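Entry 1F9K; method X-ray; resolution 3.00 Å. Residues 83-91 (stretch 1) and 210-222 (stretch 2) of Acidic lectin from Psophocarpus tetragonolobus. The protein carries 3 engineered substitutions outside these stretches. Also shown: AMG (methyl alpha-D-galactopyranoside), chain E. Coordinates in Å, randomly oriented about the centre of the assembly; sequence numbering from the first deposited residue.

Stretch 1, residues 83-91: YPEPADGLT
Stretch 2 210-222: SATTGYQKNAVET

The peptide bond between Ala87 and Asp88 is cis, and Asp88 sits where the two stretches and the sugar meet: it gives its backbone to the neighbouring strand and its carboxylate to methyl alpha-D-galactopyranoside, as befits a lectin. AMG O3 donates to Asp88 OD1 at 2.8 Å and AMG O4 to Asp88 OD2 at 2.6 Å, with Asp88 at chi1 -88° (m) and chi2 -80°. From the other stretch, Gln216 NE2 donates to AMG O6 at 2.8 Å (chi1 m, chi2 t, chi3 81°), and Tyr215 N makes a weak hydrogen bond to AMG O4 at 3.4 Å; the Tyr215 ring lies obliquely to the sugar.

Beyond the site the two stretches run as antiparallel strands of one chain, axes 4.7 Å apart at closest approach and N-to-C directions at 174°. Gly89 pairs with Thr212 (CA to CA 6.0 Å), Leu90 with Ala211 (4.4 Å) and Thr91 with Ser210 (5.2 Å). Thr91 N to Ser210 O and Ser210 N to Thr91 O, both 2.8 Å, close a reciprocal ring. Thr212 N reaches Gly89 O at 3.3 Å, and the ladder continues with Asp88 N to Thr212 O at 2.7 Å. Between these rungs, Leu90 and Ala211 send side chains to the same face; with chi1 169° (t) and chi2 62° (p), Leu90 CD1 lies 4.1 Å from Ala211 CB, a small apolar contact. Thr91, Ser210 and Thr212 point to the opposite face. Gly89 adopts phi/psi 147/-174, where a CB would jam against the preceding carbonyl oxygen. Glu221 points toward stretch 1 (chi1 p, chi2 t, chi3 -3°); its OE2 comes within 3.4 Å of Gly89 N, but at an angle too poor for a hydrogen bond.

Ala87 (-162/161) joins ladder to loop. Its O accepts a weak, bent hydrogen bond from Gly214 N at 3.5 Å and a CA-H...O contact from Thr213 CA, also 3.5 Å. Gly214 N also bonds weakly to Ala219 O at 2.7 Å; a CB on Gly214 would clash with that same oxygen.

Stretch 2 then makes a type II turn from Gln216 to Ala219, closed by Ala219 N to Gln216 O at 3.1 Å, with Lys217 at -57/135 and Asn218 at 69/8. Pro84, preceded by a second cis peptide bond, packs its ring on this turn: CG is 3.5 Å from Lys217 O and CD 3.7 Å from Asn218 CB. Pro86 CB sits 3.9 Å from Val220 O. Together the stretches bury 647 Å², both sides summed.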

ATOM      1  N   TYR A  83      25.792 -16.390   8.868  1.00 16.80           N
ATOM      2  CA  TYR A  83      27.052 -15.695   9.166  1.00 16.80           C
ATOM      3  C   TYR A  83      27.784 -15.971   7.860  1.00 16.80           C
ATOM      4  O   TYR A  83      27.694 -17.070   7.319  1.00 16.80           O
ATOM      5  CB  TYR A  83      27.858 -16.302  10.414  1.00  2.00           C
ATOM      6  N   PRO A  84      28.473 -14.965   7.310  1.00 36.59           N
ATOM      7  CA  PRO A  84      28.595 -13.615   7.832  1.00 36.59           C
ATOM      8  C   PRO A  84      27.305 -12.884   8.155  1.00 36.59           C
ATOM      9  O   PRO A  84      26.904 -12.853   9.313  1.00 36.59           O
ATOM     10  CB  PRO A  84      29.403 -12.920   6.756  1.00 15.62           C
ATOM     11  CG  PRO A  84      30.347 -13.973   6.359  1.00 15.62           C
ATOM     12  CD  PRO A  84      29.457 -15.180   6.239  1.00 15.62           C
ATOM     13  N   GLU A  85      26.649 -12.310   7.154  1.00 15.73           N
ATOM     14  CA  GLU A  85      25.429 -11.524   7.381  1.00 15.73           C
ATOM     15  C   GLU A  85      25.262 -10.849   6.036  1.00 15.73           C
ATOM     16  O   GLU A  85      26.018  -9.944   5.712  1.00 15.73           O
ATOM     17  CB  GLU A  85      25.681 -10.487   8.489  1.00 49.26           C
ATOM     18  CG  GLU A  85      24.440 -10.107   9.310  1.00 49.26           C
ATOM     19  CD  GLU A  85      24.758  -9.447  10.674  1.00 49.26           C
ATOM     20  OE1 GLU A  85      25.453  -8.404  10.714  1.00 49.26           O
ATOM     21  OE2 GLU A  85      24.300  -9.964  11.721  1.00 49.26           O
ATOM     22  N   PRO A  86      24.265 -11.273   5.235  1.00 30.63           N
ATOM     23  CA  PRO A  86      23.998 -10.736   3.892  1.00 30.63           C
ATOM     24  C   PRO A  86      24.000  -9.236   3.744  1.00 30.63           C
ATOM     25  O   PRO A  86      23.678  -8.506   4.683  1.00 30.63           O
ATOM     26  CB  PRO A  86      22.650 -11.336   3.537  1.00 19.47           C
ATOM     27  CG  PRO A  86      21.977 -11.372   4.856  1.00 19.47           C
ATOM     28  CD  PRO A  86      23.048 -11.902   5.780  1.00 19.47           C
ATOM     29  N   ALA A  87      24.357  -8.791   2.542  1.00 11.80           N
ATOM     30  CA  ALA A  87      24.412  -7.372   2.204  1.00 11.80           C
ATOM     31  C   ALA A  87      24.414  -7.276   0.676  1.00 11.80           C
ATOM     32  O   ALA A  87      24.713  -8.266   0.019  1.00 11.80           O
ATOM     33  CB  ALA A  87      25.687  -6.753   2.805  1.00  2.00           C
ATOM     34  N   ASP A  88      24.078  -6.122   0.097  1.00 17.92           N
ATOM     35  CA  ASP A  88      23.694  -4.922   0.829  1.00 17.92           C
ATOM     36  C   ASP A  88      22.247  -4.544   0.565  1.00 17.92           C
ATOM     37  O   ASP A  88      21.601  -3.936   1.414  1.00 17.92           O
ATOM     38  CB  ASP A  88      24.589  -3.725   0.453  1.00 25.81           C
ATOM     39  CG  ASP A  88      25.845  -3.643   1.299  1.00 25.81           C
ATOM     40  OD1 ASP A  88      25.758  -3.157   2.445  1.00 25.81           O
ATOM     41  OD2 ASP A  88      26.916  -4.076   0.824  1.00 25.81           O
ATOM     42  N   GLY A  89      21.737  -4.879  -0.613  1.00 23.72           N
ATOM     43  CA  GLY A  89      20.364  -4.529  -0.882  1.00 23.72           C
ATOM     44  C   GLY A  89      20.032  -4.190  -2.316  1.00 23.72           C
ATOM     45  O   GLY A  89      20.864  -4.294  -3.219  1.00 23.72           O
ATOM     46  N   LEU A  90      18.793  -3.751  -2.508  1.00 27.71           N
ATOM     47  CA  LEU A  90      18.248  -3.408  -3.813  1.00 27.71           C
ATOM     48  C   LEU A  90      17.580  -2.040  -3.742  1.00 27.71           C
ATOM     49  O   LEU A  90      17.093  -1.639  -2.693  1.00 27.71           O
ATOM     50  CB  LEU A  90      17.228  -4.482  -4.190  1.00 31.57           C
ATOM     51  CG  LEU A  90      16.289  -4.324  -5.374  1.00 31.57           C
ATOM     52  CD1 LEU A  90      17.093  -4.214  -6.645  1.00 31.57           C
ATOM     53  CD2 LEU A  90      15.370  -5.520  -5.440  1.00 31.57           C
ATOM     54  N   THR A  91      17.539  -1.330  -4.858  1.00 14.72           N
ATOM     55  CA  THR A  91      16.936   0.003  -4.889  1.00 14.72           C
ATOM     56  C   THR A  91      16.423   0.437  -6.251  1.00 14.72           C
ATOM     57  O   THR A  91      16.963   0.042  -7.282  1.00 14.72           O
ATOM     58  CB  THR A  91      17.937   1.029  -4.406  1.00  2.56           C
ATOM     59  N   SER A 210      18.965  -0.832  -9.043  1.00 45.92           N
ATOM     60  CA  SER A 210      20.356  -1.063  -8.657  1.00 45.92           C
ATOM     61  C   SER A 210      20.472  -2.011  -7.461  1.00 45.92           C
ATOM     62  O   SER A 210      19.550  -2.120  -6.662  1.00 45.92           O
ATOM     63  CB  SER A 210      21.020   0.279  -8.327  1.00 23.80           C
ATOM     64  OG  SER A 210      22.365   0.102  -7.927  1.00 23.80           O
ATOM     65  N   ALA A 211      21.606  -2.699  -7.353  1.00 30.73           N
ATOM     66  CA  ALA A 211      21.862  -3.631  -6.245  1.00 30.73           C
ATOM     67  C   ALA A 211      23.366  -3.865  -6.039  1.00 30.73           C
ATOM     68  O   ALA A 211      24.167  -3.725  -6.963  1.00 30.73           O
ATOM     69  CB  ALA A 211      21.142  -4.969  -6.480  1.00  2.00           C
ATOM     70  N   THR A 212      23.739  -4.227  -4.815  1.00 16.87           N
ATOM     71  CA  THR A 212      25.139  -4.452  -4.467  1.00 16.87           C
ATOM     72  C   THR A 212      25.364  -5.547  -3.430  1.00 16.87           C
ATOM     73  O   THR A 212      24.549  -5.749  -2.543  1.00 16.87           O
ATOM     74  CB  THR A 212      25.759  -3.183  -3.892  1.00 23.18           C
ATOM     75  OG1 THR A 212      25.018  -2.766  -2.736  1.00 23.18           O
ATOM     76  CG2 THR A 212      25.740  -2.084  -4.915  1.00 23.18           C
ATOM     77  N   THR A 213      26.484  -6.249  -3.539  1.00 20.53           N
ATOM     78  CA  THR A 213      26.811  -7.276  -2.562  1.00 20.53           C
ATOM     79  C   THR A 213      27.875  -6.694  -1.635  1.00 20.53           C
ATOM     80  O   THR A 213      28.522  -5.696  -1.985  1.00 20.53           O
ATOM     81  CB  THR A 213      27.318  -8.585  -3.206  1.00 27.22           C
ATOM     82  OG1 THR A 213      28.483  -8.331  -4.000  1.00 27.22           O
ATOM     83  CG2 THR A 213      26.225  -9.194  -4.054  1.00 27.22           C
ATOM     84  N   GLY A 214      28.043  -7.329  -0.469  1.00 19.86           N
ATOM     85  CA  GLY A 214      28.961  -6.870   0.564  1.00 19.86           C
ATOM     86  C   GLY A 214      30.446  -6.623   0.362  1.00 19.86           C
ATOM     87  O   GLY A 214      31.066  -7.007  -0.624  1.00 19.86           O
ATOM     88  N   TYR A 215      31.009  -5.941   1.347  1.00 21.93           N
ATOM     89  CA  TYR A 215      32.421  -5.595   1.362  1.00 21.93           C
ATOM     90  C   TYR A 215      33.258  -6.679   2.007  1.00 21.93           C
ATOM     91  O   TYR A 215      34.454  -6.521   2.176  1.00 21.93           O
ATOM     92  CB  TYR A 215      32.643  -4.298   2.144  1.00 27.29           C
ATOM     93  CG  TYR A 215      32.872  -3.072   1.305  1.00 27.29           C
ATOM     94  CD1 TYR A 215      31.854  -2.535   0.526  1.00 27.29           C
ATOM     95  CD2 TYR A 215      34.081  -2.397   1.366  1.00 27.29           C
ATOM     96  CE1 TYR A 215      32.024  -1.349  -0.160  1.00 27.29           C
ATOM     97  CE2 TYR A 215      34.271  -1.206   0.684  1.00 27.29           C
ATOM     98  CZ  TYR A 215      33.234  -0.683  -0.074  1.00 27.29           C
ATOM     99  OH  TYR A 215      33.399   0.530  -0.702  1.00 27.29           O
ATOM    100  N   GLN A 216      32.638  -7.777   2.391  1.00 29.67           N
ATOM    101  CA  GLN A 216      33.389  -8.839   3.023  1.00 29.67           C
ATOM    102  C   GLN A 216      33.017 -10.138   2.346  1.00 29.67           C
ATOM    103  O   GLN A 216      31.925 -10.267   1.814  1.00 29.67           O
ATOM    104  CB  GLN A 216      33.067  -8.873   4.515  1.00 50.81           C
ATOM    105  CG  GLN A 216      32.897  -7.478   5.106  1.00 50.81           C
ATOM    106  CD  GLN A 216      33.090  -7.432   6.612  1.00 50.81           C
ATOM    107  OE1 GLN A 216      34.224  -7.387   7.100  1.00 50.81           O
ATOM    108  NE2 GLN A 216      31.984  -7.443   7.358  1.00 50.81           N
ATOM    109  N   LYS A 217      33.926 -11.098   2.341  1.00 17.94           N
ATOM    110  CA  LYS A 217      33.624 -12.363   1.697  1.00 17.94           C
ATOM    111  C   LYS A 217      32.365 -12.991   2.299  1.00 17.94           C
ATOM    112  O   LYS A 217      32.175 -13.002   3.521  1.00 17.94           O
ATOM    113  CB  LYS A 217      34.827 -13.328   1.798  1.00 13.62           C
ATOM    114  N   ASN A 218      31.501 -13.481   1.412  1.00 42.70           N
ATOM    115  CA  ASN A 218      30.256 -14.124   1.798  1.00 42.70           C
ATOM    116  C   ASN A 218      29.194 -13.233   2.409  1.00 42.70           C
ATOM    117  O   ASN A 218      28.188 -13.727   2.906  1.00 42.70           O
ATOM    118  CB  ASN A 218      30.530 -15.297   2.726  1.00 29.88           C
ATOM    119  CG  ASN A 218      31.273 -16.396   2.029  1.00 29.88           C
ATOM    120  OD1 ASN A 218      30.828 -16.902   0.987  1.00 29.88           O
ATOM    121  ND2 ASN A 218      32.417 -16.776   2.587  1.00 29.88           N
ATOM    122  N   ALA A 219      29.422 -11.927   2.395  1.00 21.03           N
ATOM    123  CA  ALA A 219      28.424 -10.979   2.887  1.00 21.03           C
ATOM    124  C   ALA A 219      27.664 -10.611   1.589  1.00 21.03           C
ATOM    125  O   ALA A 219      27.682  -9.472   1.097  1.00 21.03           O
ATOM    126  CB  ALA A 219      29.118  -9.781   3.488  1.00  2.00           C
ATOM    127  N   VAL A 220      26.998 -11.621   1.042  1.00 19.17           N
ATOM    128  CA  VAL A 220      26.324 -11.489  -0.221  1.00 19.17           C
ATOM    129  C   VAL A 220      24.971 -12.140  -0.303  1.00 19.17           C
ATOM    130  O   VAL A 220      24.579 -12.903   0.575  1.00 19.17           O
ATOM    131  CB  VAL A 220      27.189 -12.099  -1.271  1.00  9.24           C
ATOM    132  CG1 VAL A 220      28.309 -11.149  -1.613  1.00  9.24           C
ATOM    133  CG2 VAL A 220      27.767 -13.393  -0.746  1.00  9.24           C
ATOM    134  N   GLU A 221      24.275 -11.852  -1.396  1.00 25.24           N
ATOM    135  CA  GLU A 221      22.946 -12.392  -1.626  1.00 25.24           C
ATOM    136  C   GLU A 221      22.657 -12.206  -3.115  1.00 25.24           C
ATOM    137  O   GLU A 221      23.411 -11.532  -3.819  1.00 25.24           O
ATOM    138  CB  GLU A 221      21.922 -11.632  -0.765  1.00 20.02           C
ATOM    139  CG  GLU A 221      21.720 -10.162  -1.163  1.00 20.02           C
ATOM    140  CD  GLU A 221      20.933  -9.358  -0.137  1.00 20.02           C
ATOM    141  OE1 GLU A 221      20.487  -9.957   0.871  1.00 20.02           O
ATOM    142  OE2 GLU A 221      20.771  -8.131  -0.339  1.00 20.02           O
ATOM    143  N   THR A 222      21.588 -12.813  -3.611  1.00 31.39           N
ATOM    144  CA  THR A 222      21.269 -12.668  -5.022  1.00 31.39           C
ATOM    145  C   THR A 222      20.275 -11.538  -5.211  1.00 31.39           C
ATOM    146  O   THR A 222      19.470 -11.251  -4.328  1.00 31.39           O
ATOM    147  CB  THR A 222      20.662 -13.956  -5.610  1.00 36.78           C
ATOM    148  OG1 THR A 222      19.393 -14.215  -4.998  1.00 36.78           O
ATOM    149  CG2 THR A 222      21.579 -15.131  -5.361  1.00 36.78           C
TER
HETATM  150  C1  AMG E 301      30.892  -2.774   5.209  1.00 20.56           C
HETATM  151  C2  AMG E 301      30.086  -1.934   4.214  1.00 20.56           C
HETATM  152  C3  AMG E 301      28.584  -2.274   4.354  1.00 20.56           C
HETATM  153  C4  AMG E 301      28.343  -3.802   4.225  1.00 20.56           C
HETATM  154  C5  AMG E 301      29.294  -4.603   5.123  1.00 20.56           C
HETATM  155  C6  AMG E 301      29.271  -6.063   4.728  1.00 20.56           C
HETATM  156  C7  AMG E 301      31.204  -3.202   7.544  1.00 20.56           C
HETATM  157  O1  AMG E 301      30.559  -2.421   6.521  1.00 20.56           O
HETATM  158  O2  AMG E 301      30.329  -0.541   4.410  1.00 20.56           O
HETATM  159  O3  AMG E 301      27.833  -1.580   3.364  1.00 20.56           O
HETATM  160  O4  AMG E 301      28.505  -4.238   2.881  1.00 20.56           O
HETATM  161  O5  AMG E 301      30.660  -4.158   4.949  1.00 20.56           O
HETATM  162  O6  AMG E 301      29.682  -6.893   5.801  1.00 20.56           O